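Local coordinates for protein cytochrome c (Pseudomonas aeruginosa, PDB 6RTE) that acts as a dihydro-heme d1 dehydrogenase in heme d1 biosynthesis and carries a heme c alongside an eight-bladed beta-propeller, at residues N224-D229 / H280-A285; L292-Y297 / A304-A309; L314-F319 / M355-S360; V371-N376 / F403-H408; Y413-T418 / G450-T455. One frame throughout, in Å; residues are numbered along the deposited sequence.

Contact 1: N224-D229 / H280-A285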
# COMPACT_ATOMS: atom_id res chain seq x y z
N ASN A 224 4.61 4.53 1.50
CA ASN A 224 3.87 3.73 2.48
C ASN A 224 4.40 4.07 3.87
O ASN A 224 5.26 4.94 4.04
CB ASN A 224 3.96 2.22 2.17
CG ASN A 224 5.29 1.60 2.59
OD1 ASN A 224 6.35 2.20 2.46
ND2 ASN A 224 5.22 0.38 3.11
N LEU A 225 3.84 3.40 4.87
CA LEU A 225 4.33 3.56 6.23
C LEU A 225 4.35 2.22 6.92
O LEU A 225 3.81 1.23 6.43
CB LEU A 225 3.49 4.58 7.02
CG LEU A 225 1.99 4.34 7.22
CD1 LEU A 225 1.70 3.20 8.19
CD2 LEU A 225 1.37 5.64 7.71
N ALA A 226 5.02 2.19 8.07
CA ALA A 226 5.18 0.99 8.86
C ALA A 226 5.10 1.40 10.33
O ALA A 226 5.43 2.53 10.69
CB ALA A 226 6.50 0.27 8.55
N VAL A 227 4.60 0.49 11.15
CA VAL A 227 4.45 0.69 12.59
C VAL A 227 5.38 -0.28 13.30
O VAL A 227 5.43 -1.46 12.95
CB VAL A 227 2.99 0.50 13.03
CG1 VAL A 227 2.81 0.76 14.56
CG2 VAL A 227 2.07 1.41 12.20
N SER A 228 6.12 0.23 14.28
CA SER A 228 7.06 -0.64 15.01
C SER A 228 6.28 -1.67 15.80
O SER A 228 5.12 -1.45 16.17
CB SER A 228 7.96 0.20 15.93
OG SER A 228 7.24 0.95 16.90
N ASP A 229 6.91 -2.83 16.03
CA ASP A 229 6.18 -3.95 16.63
C ASP A 229 5.90 -3.73 18.11
O ASP A 229 5.06 -4.45 18.68
CB ASP A 229 6.94 -5.27 16.44
CG ASP A 229 8.07 -5.47 17.42
OD1 ASP A 229 9.16 -4.90 17.22
OD2 ASP A 229 7.87 -6.22 18.41
N HIS A 280 13.08 -6.29 15.80
CA HIS A 280 12.69 -5.00 16.37
C HIS A 280 13.30 -3.84 15.59
O HIS A 280 13.94 -2.95 16.14
CB HIS A 280 13.07 -4.91 17.84
CG HIS A 280 12.54 -6.05 18.64
ND1 HIS A 280 11.19 -6.34 18.71
CD2 HIS A 280 13.17 -7.01 19.35
CE1 HIS A 280 11.01 -7.41 19.46
NE2 HIS A 280 12.20 -7.84 19.86
N SER A 281 13.08 -3.87 14.28
CA SER A 281 13.70 -2.90 13.38
C SER A 281 12.76 -2.57 12.25
O SER A 281 11.86 -3.35 11.92
CB SER A 281 15.02 -3.44 12.80
OG SER A 281 14.74 -4.42 11.81
N PHE A 282 12.97 -1.39 11.67
CA PHE A 282 12.43 -1.07 10.36
C PHE A 282 13.47 -1.43 9.30
O PHE A 282 14.68 -1.28 9.52
CB PHE A 282 12.08 0.41 10.25
CG PHE A 282 10.91 0.84 11.09
CD1 PHE A 282 9.64 0.35 10.84
CD2 PHE A 282 11.07 1.76 12.12
CE1 PHE A 282 8.55 0.77 11.59
CE2 PHE A 282 9.98 2.18 12.88
CZ PHE A 282 8.73 1.68 12.61
N VAL A 283 12.99 -1.89 8.14
CA VAL A 283 13.83 -2.16 6.98
C VAL A 283 13.33 -1.26 5.85
O VAL A 283 12.12 -1.18 5.61
CB VAL A 283 13.78 -3.64 6.57
CG1 VAL A 283 14.57 -3.86 5.29
CG2 VAL A 283 14.32 -4.55 7.69
N VAL A 284 14.26 -0.58 5.17
CA VAL A 284 13.93 0.46 4.21
C VAL A 284 14.55 0.12 2.86
O VAL A 284 15.76 -0.13 2.76
CB VAL A 284 14.42 1.85 4.69
CG1 VAL A 284 14.06 2.93 3.67
CG2 VAL A 284 13.83 2.16 6.07
N ALA A 285 13.72 0.13 1.82
CA ALA A 285 14.15 -0.04 0.44
C ALA A 285 14.34 1.34 -0.19
O ALA A 285 13.43 2.17 -0.15
CB ALA A 285 13.13 -0.83 -0.37
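Phe282 reaches across to Ala226 and Ser228 at a seam between adjacent blades of the beta-propeller; the touching parts of segments 224-229 and 280-285, which lie on strands 221-227 and 281-286 of two four-stranded sheets, run in nearly opposite directions. Side chains, not strand pairing, make the junction here: the Ser228 and Phe282 CA atoms stand 7.1 Å apart. The compact part is the aromatic one. With CG of Phe282 anti to its carbonyl carbon (chi1 -69°), one rim of the ring enters the gap, bringing CE1 to 3.7 Å from Ala226 CB and CZ to 3.4 Å from the backbone N of Ser228. Trp233, Leu235 and Thr275 close around the same ring, while Ser228 turns its hydroxyl to Asp230. At the other end the seam becomes polar, and both residues there, Asp229 and His280, are partly exposed. A directed bond takes over from broad packing, with the carboxylate and imidazole planes 25° apart. Asp229 OD1 also bonds the hydroxyl of Tyr297, so this one oxygen is gripped twice. The His280 ND1-H points almost straight at Asp229 OD1, 2.9 Å away, meeting the oxygen on its syn side and lying close to the plane of the imidazole.

Contact 2: L292-Y297 / A304-A309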
# COMPACT_ATOMS: atom_id res chain seq x y z
N LEU A 292 20.52 -0.59 1.19
CA LEU A 292 19.29 -0.78 1.93
C LEU A 292 19.61 -0.56 3.41
O LEU A 292 20.76 -0.73 3.84
CB LEU A 292 18.66 -2.15 1.69
CG LEU A 292 19.31 -3.41 2.24
CD1 LEU A 292 18.79 -3.72 3.62
CD2 LEU A 292 19.04 -4.58 1.30
N TRP A 293 18.59 -0.16 4.15
CA TRP A 293 18.77 0.29 5.53
C TRP A 293 17.98 -0.61 6.47
O TRP A 293 16.87 -1.06 6.14
CB TRP A 293 18.28 1.73 5.70
CG TRP A 293 19.14 2.81 5.09
CD1 TRP A 293 20.29 2.66 4.35
CD2 TRP A 293 18.90 4.22 5.18
NE1 TRP A 293 20.77 3.89 3.99
CE2 TRP A 293 19.94 4.86 4.49
CE3 TRP A 293 17.91 5.00 5.80
CZ2 TRP A 293 20.02 6.25 4.38
CZ3 TRP A 293 17.99 6.38 5.69
CH2 TRP A 293 19.03 6.99 4.99
N GLU A 294 18.57 -0.88 7.64
CA GLU A 294 17.83 -1.37 8.79
C GLU A 294 17.95 -0.31 9.88
O GLU A 294 19.05 0.20 10.14
CB GLU A 294 18.36 -2.72 9.28
CG GLU A 294 17.54 -3.34 10.40
CD GLU A 294 18.02 -4.73 10.80
OE1 GLU A 294 19.15 -5.11 10.42
OE2 GLU A 294 17.26 -5.44 11.48
N LEU A 295 16.82 0.03 10.50
CA LEU A 295 16.78 1.01 11.59
C LEU A 295 16.26 0.32 12.85
O LEU A 295 15.03 0.21 13.03
CB LEU A 295 15.90 2.19 11.21
CG LEU A 295 16.43 3.11 10.11
CD1 LEU A 295 16.03 2.59 8.71
CD2 LEU A 295 15.92 4.51 10.29
N PRO A 296 17.13 -0.15 13.74
CA PRO A 296 16.65 -0.80 14.96
C PRO A 296 16.01 0.17 15.94
O PRO A 296 16.45 1.32 16.09
CB PRO A 296 17.92 -1.43 15.55
CG PRO A 296 19.02 -0.58 15.04
CD PRO A 296 18.60 -0.18 13.65
N TYR A 297 14.98 -0.31 16.64
CA TYR A 297 14.29 0.52 17.62
C TYR A 297 14.16 -0.13 19.00
O TYR A 297 13.51 0.44 19.87
CB TYR A 297 12.89 0.93 17.13
CG TYR A 297 12.02 -0.20 16.65
CD1 TYR A 297 11.40 -1.07 17.55
CD2 TYR A 297 11.80 -0.40 15.30
CE1 TYR A 297 10.62 -2.11 17.10
CE2 TYR A 297 11.02 -1.44 14.84
CZ TYR A 297 10.43 -2.29 15.74
OH TYR A 297 9.66 -3.33 15.28
N ALA A 304 19.00 6.21 13.38
CA ALA A 304 20.32 5.98 12.78
C ALA A 304 20.31 4.69 11.97
O ALA A 304 20.20 3.59 12.56
CB ALA A 304 21.40 5.94 13.86
N PRO A 305 20.44 4.75 10.65
CA PRO A 305 20.38 3.52 9.86
C PRO A 305 21.66 2.71 9.91
O PRO A 305 22.77 3.26 9.93
CB PRO A 305 20.12 4.03 8.43
CG PRO A 305 20.76 5.34 8.40
CD PRO A 305 20.56 5.94 9.79
N LYS A 306 21.50 1.40 9.92
CA LYS A 306 22.57 0.47 9.59
C LYS A 306 22.52 0.27 8.07
O LYS A 306 21.50 -0.17 7.53
CB LYS A 306 22.39 -0.85 10.33
CG LYS A 306 23.48 -1.85 10.07
CD LYS A 306 23.17 -3.20 10.71
CE LYS A 306 24.20 -4.23 10.30
NZ LYS A 306 23.85 -5.60 10.79
N ARG A 307 23.61 0.64 7.38
CA ARG A 307 23.64 0.64 5.92
C ARG A 307 24.20 -0.67 5.39
O ARG A 307 25.28 -1.11 5.81
CB ARG A 307 24.50 1.80 5.41
CG ARG A 307 23.98 3.17 5.75
CD ARG A 307 25.01 4.27 5.47
NE ARG A 307 24.58 5.54 6.05
CZ ARG A 307 23.88 6.48 5.41
NH1 ARG A 307 23.55 6.32 4.13
NH2 ARG A 307 23.52 7.58 6.05
N LEU A 308 23.47 -1.29 4.46
CA LEU A 308 23.91 -2.52 3.82
C LEU A 308 24.06 -2.28 2.32
O LEU A 308 23.09 -1.96 1.63
CB LEU A 308 22.91 -3.65 4.07
CG LEU A 308 22.82 -4.23 5.49
CD1 LEU A 308 22.22 -3.24 6.49
CD2 LEU A 308 21.99 -5.50 5.46
N ALA A 309 25.28 -2.44 1.82
CA ALA A 309 25.53 -2.27 0.39
C ALA A 309 24.83 -3.38 -0.39
O ALA A 309 24.80 -4.54 0.04
CB ALA A 309 27.02 -2.28 0.10
O HOH W 1 21.44 -5.56 9.26
O HOH W 2 18.03 3.24 14.67
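Trp293 and Pro305 pack closely where the two segments meet. The two side chains lie alongside each other, and Pro305 CG sits over the six-membered ring of Trp293, 3.8 Å from its centroid, in a CH-pi contact only 7° off the ring normal. Arg307 runs beside the same indole, its guanidinium steeply inclined to it at 76° and NH1 3.5 Å from Trp293 CZ2. Glu291 accepts from Trp293 NE1 and forms a salt bridge with Arg307 NH1, which also bonds Ala261 O. The other face carries Leu292 against Leu308, with Leu292 CG 4.0 Å from Leu308 CB. It also holds the Glu294-Lys306 pair, where one water accepts from Lys306 NZ (2.9 Å) and donates to Glu294 OE1 (2.6 Å). Lys306 NZ also bonds Asp342 O, and Glu294 is further held by Arg279 and Ser281. Backbone bonds set these neighbours in place: Leu292 pairs with Leu308, and Glu294 with Lys306, through two N-H to O=C links each. This is an antiparallel beta-hairpin, formed by the last two strands of a propeller blade.

Contact 3: L314-F319 / M355-S360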
# COMPACT_ATOMS: atom_id res chain seq x y z
N LEU A 314 17.59 -2.41 -5.34
CA LEU A 314 16.80 -3.49 -4.76
C LEU A 314 15.61 -2.87 -4.05
O LEU A 314 15.79 -2.04 -3.16
CB LEU A 314 17.66 -4.32 -3.80
CG LEU A 314 17.21 -5.74 -3.47
CD1 LEU A 314 18.37 -6.61 -3.02
CD2 LEU A 314 16.20 -5.68 -2.39
N ASP A 315 14.40 -3.23 -4.48
CA ASP A 315 13.19 -2.84 -3.76
C ASP A 315 12.19 -3.99 -3.84
O ASP A 315 12.53 -5.11 -4.25
CB ASP A 315 12.63 -1.52 -4.31
CG ASP A 315 12.11 -1.64 -5.71
OD1 ASP A 315 12.66 -2.46 -6.48
OD2 ASP A 315 11.13 -0.93 -6.05
N ASP A 316 10.96 -3.72 -3.44
CA ASP A 316 9.90 -4.73 -3.35
C ASP A 316 10.39 -5.94 -2.55
O ASP A 316 10.48 -7.07 -3.05
CB ASP A 316 9.42 -5.14 -4.75
CG ASP A 316 7.98 -5.63 -4.75
OD1 ASP A 316 7.24 -5.32 -3.79
OD2 ASP A 316 7.59 -6.34 -5.70
N PHE A 317 10.72 -5.69 -1.28
CA PHE A 317 11.22 -6.72 -0.40
C PHE A 317 10.12 -7.72 -0.04
O PHE A 317 8.97 -7.34 0.17
CB PHE A 317 11.76 -6.13 0.91
CG PHE A 317 12.88 -5.13 0.76
CD1 PHE A 317 13.54 -4.94 -0.44
CD2 PHE A 317 13.27 -4.38 1.85
CE1 PHE A 317 14.57 -4.00 -0.52
CE2 PHE A 317 14.30 -3.46 1.77
CZ PHE A 317 14.95 -3.28 0.58
N SER A 318 10.50 -8.99 0.05
CA SER A 318 9.77 -9.98 0.84
C SER A 318 10.71 -10.55 1.90
O SER A 318 11.92 -10.63 1.68
CB SER A 318 9.22 -11.12 -0.03
OG SER A 318 8.76 -12.19 0.78
N PHE A 319 10.15 -10.95 3.04
CA PHE A 319 10.94 -11.50 4.14
C PHE A 319 10.64 -12.98 4.32
O PHE A 319 9.48 -13.41 4.23
CB PHE A 319 10.65 -10.75 5.44
CG PHE A 319 11.09 -9.31 5.41
CD1 PHE A 319 12.39 -8.97 5.75
CD2 PHE A 319 10.22 -8.32 5.01
CE1 PHE A 319 12.80 -7.65 5.71
CE2 PHE A 319 10.63 -6.99 4.97
CZ PHE A 319 11.92 -6.66 5.32
N MET A 355 9.25 -9.75 -14.48
CA MET A 355 9.58 -9.16 -13.19
C MET A 355 8.56 -9.64 -12.16
O MET A 355 7.41 -9.18 -12.17
CB MET A 355 9.60 -7.63 -13.26
CG MET A 355 8.50 -6.99 -14.09
SD MET A 355 8.83 -5.23 -14.36
CE MET A 355 7.40 -4.75 -15.32
N PRO A 356 8.92 -10.57 -11.27
CA PRO A 356 7.95 -11.06 -10.29
C PRO A 356 7.71 -10.05 -9.18
O PRO A 356 8.60 -9.30 -8.77
CB PRO A 356 8.60 -12.33 -9.75
CG PRO A 356 10.06 -12.08 -9.89
CD PRO A 356 10.23 -11.23 -11.13
N HIS A 357 6.46 -10.03 -8.70
CA HIS A 357 6.03 -9.11 -7.65
C HIS A 357 6.34 -9.76 -6.30
O HIS A 357 5.46 -10.27 -5.60
CB HIS A 357 4.55 -8.78 -7.82
CG HIS A 357 4.04 -7.76 -6.86
ND1 HIS A 357 4.86 -6.88 -6.19
CD2 HIS A 357 2.77 -7.48 -6.46
CE1 HIS A 357 4.12 -6.11 -5.41
NE2 HIS A 357 2.86 -6.45 -5.55
N LEU A 358 7.62 -9.74 -5.93
CA LEU A 358 8.07 -10.47 -4.75
C LEU A 358 7.38 -9.98 -3.48
O LEU A 358 7.13 -10.77 -2.56
CB LEU A 358 9.58 -10.35 -4.59
CG LEU A 358 10.43 -11.07 -5.65
CD1 LEU A 358 11.90 -10.74 -5.44
CD2 LEU A 358 10.20 -12.57 -5.62
N GLY A 359 7.06 -8.68 -3.41
CA GLY A 359 6.45 -8.15 -2.21
C GLY A 359 5.14 -8.81 -1.84
O GLY A 359 4.76 -8.83 -0.67
N SER A 360 4.44 -9.37 -2.83
CA SER A 360 3.15 -10.01 -2.61
C SER A 360 3.24 -11.52 -2.47
O SER A 360 2.21 -12.17 -2.29
CB SER A 360 2.19 -9.66 -3.76
OG SER A 360 1.89 -8.28 -3.76
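The imidazole of His357 and the carboxylate of Asp316 meet edge to edge, nearly coplanar with their planes 20° apart. At the ring edge His357 ND1 donates to the syn lone pair of Asp316 OD2, 2.8 Å away, with an N-H...O angle of 154°. One face of the imidazole lies under the backbone N of Ser360, 4.1 Å above its centre, and the ring also meets that of Phe403. Asp316 reaches this position with its carboxylate carbon CG anti to the backbone N (chi1 -153°), from a corner where the chain passes between two short strands. The same OD2 takes a second, weak bond from Gly359 N at 3.3 Å, so the carboxylate spans from the His357 side chain to the start of the 3-10 segment 358-360. Gly359 also brings its CA to 3.6 Å from Phe317 O, a CA-H...O contact. Farther along, Ser318 CB rests 3.3 Å from Leu358 O, while its hydroxyl bonds Tyr363. Asp316 O is buried with no polar partner, and Leu358 CB lies against it. At the heart of the contact is a His-carboxylate hydrogen bond, with His357 at the centre of an inverse gamma turn, linking one propeller blade to the loop that leads into the next.

Contact 4: V371-N376 / F403-H408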
# COMPACT_ATOMS: atom_id res chain seq x y z
N VAL A 371 8.00 -23.32 1.45
CA VAL A 371 7.96 -23.01 0.03
C VAL A 371 7.45 -21.58 -0.12
O VAL A 371 6.74 -21.06 0.74
CB VAL A 371 7.09 -24.02 -0.75
CG1 VAL A 371 5.61 -23.87 -0.40
CG2 VAL A 371 7.31 -23.89 -2.24
N PHE A 372 7.84 -20.94 -1.22
CA PHE A 372 7.50 -19.55 -1.48
C PHE A 372 6.91 -19.43 -2.88
O PHE A 372 7.43 -20.03 -3.83
CB PHE A 372 8.73 -18.64 -1.34
CG PHE A 372 8.49 -17.20 -1.76
CD1 PHE A 372 7.87 -16.31 -0.91
CD2 PHE A 372 8.92 -16.75 -3.00
CE1 PHE A 372 7.66 -14.99 -1.29
CE2 PHE A 372 8.72 -15.44 -3.39
CZ PHE A 372 8.09 -14.56 -2.53
N ALA A 373 5.84 -18.66 -3.00
CA ALA A 373 5.15 -18.46 -4.27
C ALA A 373 4.95 -16.97 -4.51
O ALA A 373 4.66 -16.22 -3.58
CB ALA A 373 3.80 -19.18 -4.29
N THR A 374 5.11 -16.55 -5.77
CA THR A 374 5.00 -15.14 -6.11
C THR A 374 4.24 -14.94 -7.41
O THR A 374 4.48 -15.67 -8.39
CB THR A 374 6.39 -14.49 -6.22
OG1 THR A 374 6.24 -13.10 -6.55
CG2 THR A 374 7.23 -15.18 -7.29
N PRO A 375 3.34 -13.95 -7.46
CA PRO A 375 2.74 -13.57 -8.75
C PRO A 375 3.73 -12.81 -9.61
O PRO A 375 4.90 -12.67 -9.22
CB PRO A 375 1.55 -12.70 -8.34
CG PRO A 375 1.98 -12.08 -7.04
CD PRO A 375 2.84 -13.11 -6.35
N ASN A 376 3.30 -12.30 -10.76
CA ASN A 376 4.21 -11.71 -11.74
C ASN A 376 3.56 -10.52 -12.43
O ASN A 376 2.39 -10.58 -12.81
CB ASN A 376 4.65 -12.76 -12.77
CG ASN A 376 5.86 -12.32 -13.57
OD1 ASN A 376 5.77 -11.43 -14.41
ND2 ASN A 376 6.99 -12.95 -13.30
N PHE A 403 -1.29 -9.70 -9.26
CA PHE A 403 -0.71 -8.72 -8.34
C PHE A 403 -0.81 -9.12 -6.88
O PHE A 403 0.07 -8.77 -6.08
CB PHE A 403 -1.39 -7.36 -8.54
CG PHE A 403 -0.62 -6.21 -7.95
CD1 PHE A 403 0.42 -5.62 -8.65
CD2 PHE A 403 -0.92 -5.73 -6.69
CE1 PHE A 403 1.14 -4.57 -8.11
CE2 PHE A 403 -0.20 -4.68 -6.14
CZ PHE A 403 0.83 -4.10 -6.86
N PHE A 404 -1.86 -9.86 -6.50
CA PHE A 404 -2.13 -10.17 -5.11
C PHE A 404 -2.02 -11.67 -4.85
O PHE A 404 -2.24 -12.50 -5.74
CB PHE A 404 -3.53 -9.70 -4.69
CG PHE A 404 -3.72 -8.21 -4.77
CD1 PHE A 404 -3.13 -7.38 -3.83
CD2 PHE A 404 -4.47 -7.65 -5.79
CE1 PHE A 404 -3.30 -6.01 -3.91
CE2 PHE A 404 -4.64 -6.28 -5.87
CZ PHE A 404 -4.06 -5.46 -4.94
N MET A 405 -1.70 -12.00 -3.60
CA MET A 405 -1.59 -13.38 -3.15
C MET A 405 -1.87 -13.42 -1.65
O MET A 405 -1.35 -12.59 -0.90
CB MET A 405 -0.21 -13.96 -3.45
CG MET A 405 -0.19 -15.47 -3.63
SD MET A 405 1.11 -15.97 -4.78
CE MET A 405 0.82 -17.73 -4.85
N ARG A 406 -2.69 -14.37 -1.23
CA ARG A 406 -3.07 -14.48 0.17
C ARG A 406 -3.46 -15.92 0.46
O ARG A 406 -3.85 -16.67 -0.44
CB ARG A 406 -4.24 -13.55 0.50
CG ARG A 406 -4.33 -13.16 1.98
CD ARG A 406 -3.23 -12.20 2.37
NE ARG A 406 -3.61 -11.34 3.48
CZ ARG A 406 -3.45 -11.65 4.77
NH1 ARG A 406 -2.91 -12.81 5.13
NH2 ARG A 406 -3.84 -10.79 5.71
N SER A 407 -3.34 -16.29 1.73
CA SER A 407 -3.80 -17.60 2.19
C SER A 407 -4.09 -17.51 3.69
O SER A 407 -4.10 -16.42 4.27
CB SER A 407 -2.76 -18.68 1.88
OG SER A 407 -3.28 -19.96 2.17
N HIS A 408 -4.31 -18.66 4.31
CA HIS A 408 -4.65 -18.75 5.73
C HIS A 408 -4.28 -20.15 6.20
O HIS A 408 -4.32 -21.11 5.42
CB HIS A 408 -6.14 -18.48 5.96
CG HIS A 408 -6.50 -18.19 7.39
ND1 HIS A 408 -6.80 -19.18 8.30
CD2 HIS A 408 -6.63 -17.02 8.06
CE1 HIS A 408 -7.08 -18.64 9.47
NE2 HIS A 408 -6.99 -17.33 9.35
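Met405 lies across Ala373 and Pro375 as an extended rod, the principal side chain of an interface that has no hydrogen bond between its two segments. With CG roughly trans to the backbone N (chi1 -153°), the rest of the chain stays stretched, which carries the thioether over to strand 370-374. The terminal methyl then abuts Ala373: Met405 CE to Ala373 CB is 3.4 Å, tighter than a usual carbon-carbon contact. One atom back, the Met405 sulfur SD lies 3.7 Å from Pro375 CD, the proline ring and the methionine chain meeting at a slant. At the neighbouring ring atom, Pro375 CG comes to 3.9 Å from the carbonyl O of Phe403, which itself accepts a hydrogen bond from Ser360. The aromatic side chains of Phe403 and Phe404 leave their backbone in the direction away from segment 371-376 and pack on each other, Phe403 CD2 standing 3.6 Å above the centre of the Phe404 ring. Ile362 and Ile382, both from the sheet that contains strand 370-374, extend the apolar bed around Met405. The chemistry is therefore that of an apolar seam between two propeller blades: its contacts are dispersive, and complementary shape rather than bond direction sets how methionine, alanine and proline fit.

Contact 5: Y413-T418 / G450-T455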
# COMPACT_ATOMS: atom_id res chain seq x y z
N TYR A 413 -5.60 -23.64 0.02
CA TYR A 413 -5.26 -23.02 -1.25
C TYR A 413 -4.55 -21.68 -1.02
O TYR A 413 -4.74 -21.03 0.00
CB TYR A 413 -6.50 -22.76 -2.12
CG TYR A 413 -7.53 -23.86 -2.11
CD1 TYR A 413 -7.35 -25.01 -2.87
CD2 TYR A 413 -8.69 -23.75 -1.35
CE1 TYR A 413 -8.29 -26.03 -2.86
CE2 TYR A 413 -9.64 -24.75 -1.34
CZ TYR A 413 -9.44 -25.89 -2.10
OH TYR A 413 -10.38 -26.89 -2.09
N ALA A 414 -3.74 -21.30 -2.00
CA ALA A 414 -3.25 -19.93 -2.13
C ALA A 414 -4.12 -19.20 -3.15
O ALA A 414 -4.31 -19.69 -4.27
CB ALA A 414 -1.78 -19.91 -2.56
N TRP A 415 -4.63 -18.04 -2.76
CA TRP A 415 -5.61 -17.31 -3.57
C TRP A 415 -4.89 -16.17 -4.28
O TRP A 415 -4.30 -15.30 -3.63
CB TRP A 415 -6.73 -16.76 -2.68
CG TRP A 415 -7.45 -17.80 -1.84
CD1 TRP A 415 -6.89 -18.78 -1.08
CD2 TRP A 415 -8.87 -17.92 -1.67
NE1 TRP A 415 -7.87 -19.52 -0.45
CE2 TRP A 415 -9.10 -19.01 -0.80
CE3 TRP A 415 -9.97 -17.22 -2.17
CZ2 TRP A 415 -10.37 -19.41 -0.42
CZ3 TRP A 415 -11.24 -17.62 -1.79
CH2 TRP A 415 -11.43 -18.71 -0.92
N THR A 416 -4.95 -16.16 -5.61
CA THR A 416 -4.29 -15.13 -6.40
C THR A 416 -5.20 -14.75 -7.57
O THR A 416 -6.39 -15.09 -7.60
CB THR A 416 -2.90 -15.60 -6.84
OG1 THR A 416 -2.16 -14.48 -7.37
CG2 THR A 416 -2.99 -16.69 -7.90
N ASP A 417 -4.65 -14.03 -8.55
CA ASP A 417 -5.47 -13.38 -9.56
C ASP A 417 -4.66 -13.19 -10.84
O ASP A 417 -3.48 -13.54 -10.91
CB ASP A 417 -5.98 -12.03 -9.06
CG ASP A 417 -4.84 -11.08 -8.71
OD1 ASP A 417 -4.10 -10.68 -9.63
OD2 ASP A 417 -4.67 -10.75 -7.51
N THR A 418 -5.32 -12.64 -11.87
CA THR A 418 -4.66 -12.10 -13.05
C THR A 418 -5.07 -10.63 -13.19
O THR A 418 -5.44 -10.16 -14.27
CB THR A 418 -5.00 -12.89 -14.31
OG1 THR A 418 -6.37 -12.65 -14.68
CG2 THR A 418 -4.79 -14.39 -14.09
N GLY A 450 -9.86 -8.81 -7.75
CA GLY A 450 -8.54 -8.90 -7.17
C GLY A 450 -8.50 -8.62 -5.69
O GLY A 450 -9.31 -7.84 -5.18
N HIS A 451 -7.55 -9.25 -5.00
CA HIS A 451 -7.26 -9.09 -3.58
C HIS A 451 -8.21 -9.88 -2.70
O HIS A 451 -9.44 -9.74 -2.80
CB HIS A 451 -7.30 -7.63 -3.14
CG HIS A 451 -6.81 -7.43 -1.74
ND1 HIS A 451 -7.61 -7.60 -0.64
CD2 HIS A 451 -5.58 -7.12 -1.27
CE1 HIS A 451 -6.90 -7.38 0.46
NE2 HIS A 451 -5.67 -7.09 0.10
N VAL A 452 -7.64 -10.67 -1.80
CA VAL A 452 -8.39 -11.58 -0.94
C VAL A 452 -7.91 -11.39 0.49
O VAL A 452 -6.70 -11.32 0.75
CB VAL A 452 -8.20 -13.05 -1.39
CG1 VAL A 452 -8.87 -14.01 -0.40
CG2 VAL A 452 -8.73 -13.24 -2.81
N GLU A 453 -8.86 -11.27 1.41
CA GLU A 453 -8.59 -11.28 2.85
C GLU A 453 -9.58 -12.24 3.51
O GLU A 453 -10.71 -12.38 3.04
CB GLU A 453 -8.71 -9.88 3.45
CG GLU A 453 -8.29 -9.76 4.91
CD GLU A 453 -6.79 -9.65 5.08
OE1 GLU A 453 -6.06 -9.93 4.11
OE2 GLU A 453 -6.35 -9.26 6.18
N PHE A 454 -9.14 -12.89 4.59
CA PHE A 454 -9.96 -13.85 5.32
C PHE A 454 -10.43 -13.28 6.65
O PHE A 454 -9.85 -12.33 7.19
CB PHE A 454 -9.18 -15.15 5.59
CG PHE A 454 -8.72 -15.86 4.35
CD1 PHE A 454 -7.50 -15.56 3.77
CD2 PHE A 454 -9.51 -16.84 3.78
CE1 PHE A 454 -7.07 -16.21 2.63
CE2 PHE A 454 -9.09 -17.51 2.63
CZ PHE A 454 -7.87 -17.19 2.06
N THR A 455 -11.50 -13.87 7.18
CA THR A 455 -11.85 -13.70 8.58
C THR A 455 -10.74 -14.27 9.46
O THR A 455 -9.89 -15.04 9.00
CB THR A 455 -13.16 -14.41 8.92
OG1 THR A 455 -13.10 -15.77 8.45
CG2 THR A 455 -14.35 -13.71 8.28
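Gly450, near the start of strand 449-454, is the first residue of its segment to approach Asp417, its CA 4.3 Å from Asp417 OD2, a loose approach between two blades of the propeller. The carboxylate is engaged away from this strand: OD1 accepts from the backbone N atoms of Phe403 and Phe419, and OD2 from that of Phe404. The next residue, His451, offers its backbone N at 4.1 Å from Asp417 OD2 and directs its side chain away. With Val452 the packing tightens. Its CG1 branch, anti to the backbone N, lies 3.8 Å from Trp415 CE3, while CG2 rests near Trp415 CB; the valine and the indole cross at about a right angle. Glu453 turns to the other side of the strand, where it pairs with Arg406 in a salt bridge. Phe454 then completes the contact by setting its edge over the indole in a T-shaped stack. Its CZ stands 3.4 Å above the Trp415 plane, the ring centroids of Phe454 and the five-membered ring of Trp415 are 4.8 Å apart, and the planes meet at 88°. Ala461, from the adjoining strand, touches Trp415, Val452 and Phe454 alike. No hydrogen bond joins the two segments, so cohesion here comes from dispersion and from the weakly positive C-H edge of phenylalanine facing the electron-rich indole, consistent with the near-perpendicular tilt of the rings.

How the contacts relate
The five contacts follow one another along the chain and round the propeller. Contacts 1 and 2 share the sheet containing strands 281-286 and 291-296, where Phe282 O and Leu295 N are 2.7 Å apart, a probable hydrogen bond; their centres lie about 11 Å from each other. Phe317 carries contact 3 against contact 1, packing on Val283 and Ala285. Contact 3 meets contact 4 where His357 N approaches Pro375 O at 3.1 Å, and contacts 4 and 5, with centres about 8 Å apart, join through the neighbouring strands 405-406 and 413-417. Contacts 2 and 5 are the most distant, about 33 Å between centres. The heme c pocket is built from residues between 46 and 198, outside all ten segments.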